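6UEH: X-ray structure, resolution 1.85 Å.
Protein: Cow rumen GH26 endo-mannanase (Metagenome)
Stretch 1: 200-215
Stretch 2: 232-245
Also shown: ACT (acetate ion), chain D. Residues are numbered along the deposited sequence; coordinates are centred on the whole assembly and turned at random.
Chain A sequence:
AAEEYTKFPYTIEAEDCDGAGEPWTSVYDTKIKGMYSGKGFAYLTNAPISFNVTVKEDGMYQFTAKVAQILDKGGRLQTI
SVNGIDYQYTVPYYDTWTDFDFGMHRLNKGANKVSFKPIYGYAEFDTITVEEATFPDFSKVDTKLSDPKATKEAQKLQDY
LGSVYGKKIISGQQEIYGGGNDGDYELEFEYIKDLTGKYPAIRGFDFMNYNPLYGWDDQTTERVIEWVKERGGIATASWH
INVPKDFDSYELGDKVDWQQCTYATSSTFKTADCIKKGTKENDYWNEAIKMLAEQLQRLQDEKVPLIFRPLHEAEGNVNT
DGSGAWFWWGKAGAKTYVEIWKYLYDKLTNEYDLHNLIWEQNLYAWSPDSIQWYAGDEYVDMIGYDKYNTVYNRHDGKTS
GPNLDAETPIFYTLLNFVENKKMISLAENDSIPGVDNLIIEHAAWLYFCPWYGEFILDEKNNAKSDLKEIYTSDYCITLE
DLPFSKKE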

# COMPACT_ATOMS: atom_id res chain seq x y z
N PRO A 200 -18.48 9.80 0.75
CA PRO A 200 -17.13 9.54 0.25
C PRO A 200 -16.98 10.04 -1.18
O PRO A 200 -17.96 10.03 -1.92
CB PRO A 200 -17.01 8.01 0.32
CG PRO A 200 -18.42 7.54 0.20
CD PRO A 200 -19.25 8.55 0.95
N ALA A 201 -15.78 10.48 -1.55
CA ALA A 201 -15.55 10.98 -2.90
C ALA A 201 -15.39 9.83 -3.88
O ALA A 201 -15.89 9.88 -5.01
CB ALA A 201 -14.32 11.88 -2.93
N ILE A 202 -14.68 8.79 -3.45
CA ILE A 202 -14.41 7.62 -4.27
C ILE A 202 -15.36 6.48 -3.93
O ILE A 202 -15.59 6.18 -2.76
CB ILE A 202 -12.94 7.15 -4.09
CG1 ILE A 202 -11.97 8.18 -4.67
CG2 ILE A 202 -12.72 5.78 -4.73
CD1 ILE A 202 -10.51 7.85 -4.46
N ARG A 203 -15.94 5.86 -4.95
CA ARG A 203 -16.79 4.69 -4.74
C ARG A 203 -16.14 3.47 -5.38
O ARG A 203 -15.67 3.53 -6.52
CB ARG A 203 -18.19 4.93 -5.31
CG ARG A 203 -19.17 3.78 -5.10
CD ARG A 203 -20.61 4.25 -5.29
NE ARG A 203 -21.58 3.16 -5.20
CZ ARG A 203 -22.84 3.31 -4.82
NH1 ARG A 203 -23.29 4.52 -4.48
NH2 ARG A 203 -23.66 2.27 -4.76
N GLY A 204 -16.10 2.37 -4.64
CA GLY A 204 -15.49 1.14 -5.12
C GLY A 204 -16.51 0.18 -5.68
O GLY A 204 -17.56 -0.06 -5.08
N PHE A 205 -16.20 -0.38 -6.85
CA PHE A 205 -17.09 -1.32 -7.53
C PHE A 205 -16.35 -2.63 -7.80
O PHE A 205 -15.19 -2.79 -7.43
CB PHE A 205 -17.60 -0.72 -8.85
CG PHE A 205 -18.30 0.60 -8.70
CD1 PHE A 205 -17.59 1.79 -8.71
CD2 PHE A 205 -19.68 0.66 -8.56
CE1 PHE A 205 -18.23 3.01 -8.59
CE2 PHE A 205 -20.33 1.88 -8.43
CZ PHE A 205 -19.61 3.05 -8.45
N ASP A 206 -17.03 -3.56 -8.47
CA ASP A 206 -16.42 -4.83 -8.85
C ASP A 206 -17.17 -5.45 -10.02
O ASP A 206 -18.40 -5.49 -10.02
CB ASP A 206 -16.39 -5.80 -7.67
CG ASP A 206 -15.31 -6.87 -7.82
OD1 ASP A 206 -15.44 -7.72 -8.73
OD2 ASP A 206 -14.35 -6.86 -7.03
N PHE A 207 -16.43 -5.95 -11.01
CA PHE A 207 -17.03 -6.48 -12.23
C PHE A 207 -17.09 -8.00 -12.27
O PHE A 207 -17.21 -8.59 -13.34
CB PHE A 207 -16.27 -5.97 -13.45
CG PHE A 207 -16.47 -4.51 -13.73
CD1 PHE A 207 -17.58 -4.07 -14.44
CD2 PHE A 207 -15.56 -3.57 -13.27
CE1 PHE A 207 -17.77 -2.73 -14.68
CE2 PHE A 207 -15.76 -2.23 -13.51
CZ PHE A 207 -16.86 -1.81 -14.22
N MET A 208 -17.02 -8.64 -11.10
CA MET A 208 -16.92 -10.10 -11.03
C MET A 208 -18.10 -10.83 -11.66
O MET A 208 -17.95 -11.94 -12.18
CB MET A 208 -16.75 -10.53 -9.57
CG MET A 208 -17.87 -10.07 -8.65
SD MET A 208 -17.51 -10.40 -6.92
CE MET A 208 -17.38 -12.18 -6.95
N ASN A 209 -19.29 -10.23 -11.61
CA ASN A 209 -20.49 -10.93 -12.06
C ASN A 209 -20.71 -10.89 -13.57
O ASN A 209 -21.64 -11.51 -14.08
CB ASN A 209 -21.72 -10.37 -11.33
CG ASN A 209 -21.76 -10.79 -9.88
OD1 ASN A 209 -21.44 -11.93 -9.54
ND2 ASN A 209 -22.13 -9.86 -9.00
N TYR A 210 -19.85 -10.17 -14.28
CA TYR A 210 -19.86 -10.20 -15.73
C TYR A 210 -18.88 -11.27 -16.22
O TYR A 210 -17.91 -10.96 -16.90
CB TYR A 210 -19.48 -8.84 -16.32
CG TYR A 210 -20.37 -7.69 -15.92
CD1 TYR A 210 -21.52 -7.37 -16.65
CD2 TYR A 210 -20.06 -6.89 -14.82
CE1 TYR A 210 -22.33 -6.31 -16.28
CE2 TYR A 210 -20.86 -5.83 -14.45
CZ TYR A 210 -22.00 -5.54 -15.18
OH TYR A 210 -22.79 -4.48 -14.81
N ASN A 211 -19.14 -12.52 -15.85
CA ASN A 211 -18.22 -13.62 -16.13
C ASN A 211 -18.87 -14.72 -16.99
O ASN A 211 -20.09 -14.78 -17.10
CB ASN A 211 -17.70 -14.21 -14.82
CG ASN A 211 -18.77 -14.93 -14.04
OD1 ASN A 211 -19.08 -16.09 -14.32
ND2 ASN A 211 -19.34 -14.26 -13.05
N PRO A 212 -18.05 -15.60 -17.60
CA PRO A 212 -18.60 -16.63 -18.48
C PRO A 212 -19.18 -17.86 -17.78
O PRO A 212 -19.65 -18.77 -18.47
CB PRO A 212 -17.39 -17.05 -19.34
CG PRO A 212 -16.38 -15.96 -19.15
CD PRO A 212 -16.59 -15.48 -17.75
N LEU A 213 -19.15 -17.90 -16.45
CA LEU A 213 -19.54 -19.10 -15.71
C LEU A 213 -20.95 -19.01 -15.13
O LEU A 213 -21.76 -19.92 -15.32
CB LEU A 213 -18.54 -19.36 -14.58
CG LEU A 213 -17.10 -19.62 -15.04
CD1 LEU A 213 -16.17 -19.78 -13.84
CD2 LEU A 213 -17.03 -20.85 -15.93
N TYR A 214 -21.22 -17.93 -14.42
CA TYR A 214 -22.52 -17.71 -13.80
C TYR A 214 -22.95 -16.26 -14.00
O TYR A 214 -23.70 -15.70 -13.19
CB TYR A 214 -22.48 -18.07 -12.31
CG TYR A 214 -21.35 -17.38 -11.56
CD1 TYR A 214 -20.09 -17.96 -11.49
CD2 TYR A 214 -21.55 -16.17 -10.92
CE1 TYR A 214 -19.06 -17.34 -10.81
CE2 TYR A 214 -20.53 -15.54 -10.23
CZ TYR A 214 -19.28 -16.13 -10.18
OH TYR A 214 -18.25 -15.51 -9.49
N GLY A 215 -22.46 -15.66 -15.08
CA GLY A 215 -22.62 -14.24 -15.32
C GLY A 215 -24.05 -13.74 -15.37
O GLY A 215 -24.95 -14.41 -15.87
C ACT D . -11.10 -8.58 -1.31
O ACT D . -11.36 -9.74 -1.70
OXT ACT D . -10.59 -7.82 -2.16
CH3 ACT D . -11.40 -8.13 0.09
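Stretch 2 (232-245) GGIATASWHINVPK

The apolar centre lies where A237 packs against two phenylalanines: its CB is 3.5 Å from F207 CE2 and 4.0 Å from F205 CB, while F205 CE1 reaches A235 CB at 3.8 Å. These side chains of F205, A235 and A237 share one sheet face with R203, whose end leads away. On the other face, I202 CG1 meets I234 CB at 3.8 Å and I202 CG2 meets T236 CG2 at 3.7 Å.

Stretch 2 leaves a helix at G232, with phi 73°, is extended from G233 (phi/psi -93/179), and its strand paired with stretch 1 begins at I234 (-109/136). This strand runs parallel to strand 202-206, the axes crossing at -31° with a closest approach of 4.3 Å. Register is one to one, from I202 beside I234 to D206 beside S238. Alternating hydrogen bonds confirm it: I234 N to A201 O (3.0 Å), R203 N to I234 O (2.9 Å), T236 N to R203 O (3.0 Å), F205 N to T236 O (2.7 Å) and S238 N to F205 O (3.1 Å).

At the polar edge, D206 OD2 accepts from S238 OG and H240 ND1, both at 2.6 Å, and D206 OD1 accepts from H240 N at 3.1 Å. The carboxylate thus holds backbone and ring of H240 together. H240 NE2 donates to acetate O at 2.6 Å.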

# COMPACT_ATOMS: atom_id res chain seq x y z
N GLY A 232 -20.85 13.32 -9.67
CA GLY A 232 -19.56 13.99 -9.76
C GLY A 232 -18.47 13.31 -8.95
O GLY A 232 -17.50 13.96 -8.55
N GLY A 233 -18.63 12.02 -8.72
CA GLY A 233 -17.67 11.27 -7.92
C GLY A 233 -16.58 10.60 -8.73
O GLY A 233 -16.55 10.69 -9.96
N ILE A 234 -15.69 9.92 -8.02
CA ILE A 234 -14.59 9.17 -8.62
C ILE A 234 -14.85 7.68 -8.46
O ILE A 234 -15.25 7.23 -7.38
CB ILE A 234 -13.24 9.54 -7.97
CG1 ILE A 234 -12.95 11.03 -8.15
CG2 ILE A 234 -12.11 8.70 -8.55
CD1 ILE A 234 -11.69 11.50 -7.46
N ALA A 235 -14.63 6.91 -9.52
CA ALA A 235 -14.90 5.48 -9.46
C ALA A 235 -13.62 4.64 -9.46
O ALA A 235 -12.69 4.92 -10.22
CB ALA A 235 -15.79 5.06 -10.63
N THR A 236 -13.58 3.63 -8.60
CA THR A 236 -12.54 2.61 -8.66
C THR A 236 -13.21 1.24 -8.71
O THR A 236 -14.33 1.07 -8.23
CB THR A 236 -11.57 2.69 -7.45
OG1 THR A 236 -10.49 1.76 -7.64
CG2 THR A 236 -12.28 2.37 -6.15
N ALA A 237 -12.54 0.26 -9.31
CA ALA A 237 -13.14 -1.06 -9.41
C ALA A 237 -12.12 -2.19 -9.42
O ALA A 237 -11.09 -2.11 -10.09
CB ALA A 237 -14.02 -1.15 -10.64
N SER A 238 -12.42 -3.24 -8.66
CA SER A 238 -11.64 -4.47 -8.70
C SER A 238 -12.35 -5.48 -9.59
O SER A 238 -13.38 -5.18 -10.19
CB SER A 238 -11.43 -5.03 -7.28
OG SER A 238 -12.64 -5.01 -6.54
N TRP A 239 -11.80 -6.69 -9.69
CA TRP A 239 -12.32 -7.69 -10.61
C TRP A 239 -12.10 -9.10 -10.05
O TRP A 239 -11.15 -9.77 -10.43
CB TRP A 239 -11.64 -7.54 -11.98
CG TRP A 239 -12.17 -8.42 -13.07
CD1 TRP A 239 -13.46 -8.85 -13.24
CD2 TRP A 239 -11.42 -8.99 -14.15
NE1 TRP A 239 -13.55 -9.64 -14.36
CE2 TRP A 239 -12.31 -9.74 -14.93
CE3 TRP A 239 -10.07 -8.93 -14.53
CZ2 TRP A 239 -11.90 -10.44 -16.07
CZ3 TRP A 239 -9.67 -9.61 -15.66
CH2 TRP A 239 -10.58 -10.36 -16.42
N HIS A 240 -12.98 -9.52 -9.15
CA HIS A 240 -12.88 -10.84 -8.53
C HIS A 240 -13.30 -11.95 -9.50
O HIS A 240 -14.23 -12.71 -9.21
CB HIS A 240 -13.73 -10.92 -7.26
CG HIS A 240 -13.13 -10.22 -6.08
ND1 HIS A 240 -13.16 -8.85 -5.93
CD2 HIS A 240 -12.49 -10.71 -4.99
CE1 HIS A 240 -12.56 -8.52 -4.80
NE2 HIS A 240 -12.14 -9.63 -4.21
N ILE A 241 -12.60 -12.06 -10.63
CA ILE A 241 -12.96 -13.04 -11.64
C ILE A 241 -12.65 -14.46 -11.17
O ILE A 241 -11.51 -14.79 -10.84
CB ILE A 241 -12.25 -12.74 -12.99
CG1 ILE A 241 -12.57 -13.83 -14.03
CG2 ILE A 241 -10.74 -12.58 -12.80
CD1 ILE A 241 -14.04 -13.88 -14.41
N ASN A 242 -13.69 -15.30 -11.13
CA ASN A 242 -13.55 -16.68 -10.69
C ASN A 242 -13.13 -17.63 -11.81
O ASN A 242 -13.29 -17.33 -12.99
CB ASN A 242 -14.87 -17.18 -10.09
CG ASN A 242 -15.15 -16.61 -8.71
OD1 ASN A 242 -14.88 -15.43 -8.44
ND2 ASN A 242 -15.68 -17.44 -7.83
N VAL A 243 -12.59 -18.78 -11.42
CA VAL A 243 -12.35 -19.88 -12.35
C VAL A 243 -13.12 -21.09 -11.83
O VAL A 243 -13.45 -21.15 -10.64
CB VAL A 243 -10.85 -20.21 -12.48
CG1 VAL A 243 -10.08 -19.01 -13.03
CG2 VAL A 243 -10.28 -20.67 -11.15
N PRO A 244 -13.42 -22.06 -12.71
CA PRO A 244 -14.04 -23.29 -12.21
C PRO A 244 -13.11 -24.04 -11.27
O PRO A 244 -11.92 -24.14 -11.55
CB PRO A 244 -14.30 -24.10 -13.49
CG PRO A 244 -14.32 -23.10 -14.59
CD PRO A 244 -13.33 -22.05 -14.18
N LYS A 245 -13.64 -24.55 -10.16
CA LYS A 245 -12.84 -25.35 -9.24
C LYS A 245 -12.35 -26.61 -9.94
O LYS A 245 -11.16 -26.92 -9.92
CB LYS A 245 -13.65 -25.73 -7.99
CG LYS A 245 -14.04 -24.56 -7.10
CD LYS A 245 -14.82 -25.06 -5.89
CE LYS A 245 -15.22 -23.92 -4.97
NZ LYS A 245 -16.00 -24.42 -3.80
O HOH W 1 -16.33 -14.31 -11.41
O HOH W 2 -15.17 -11.05 -16.68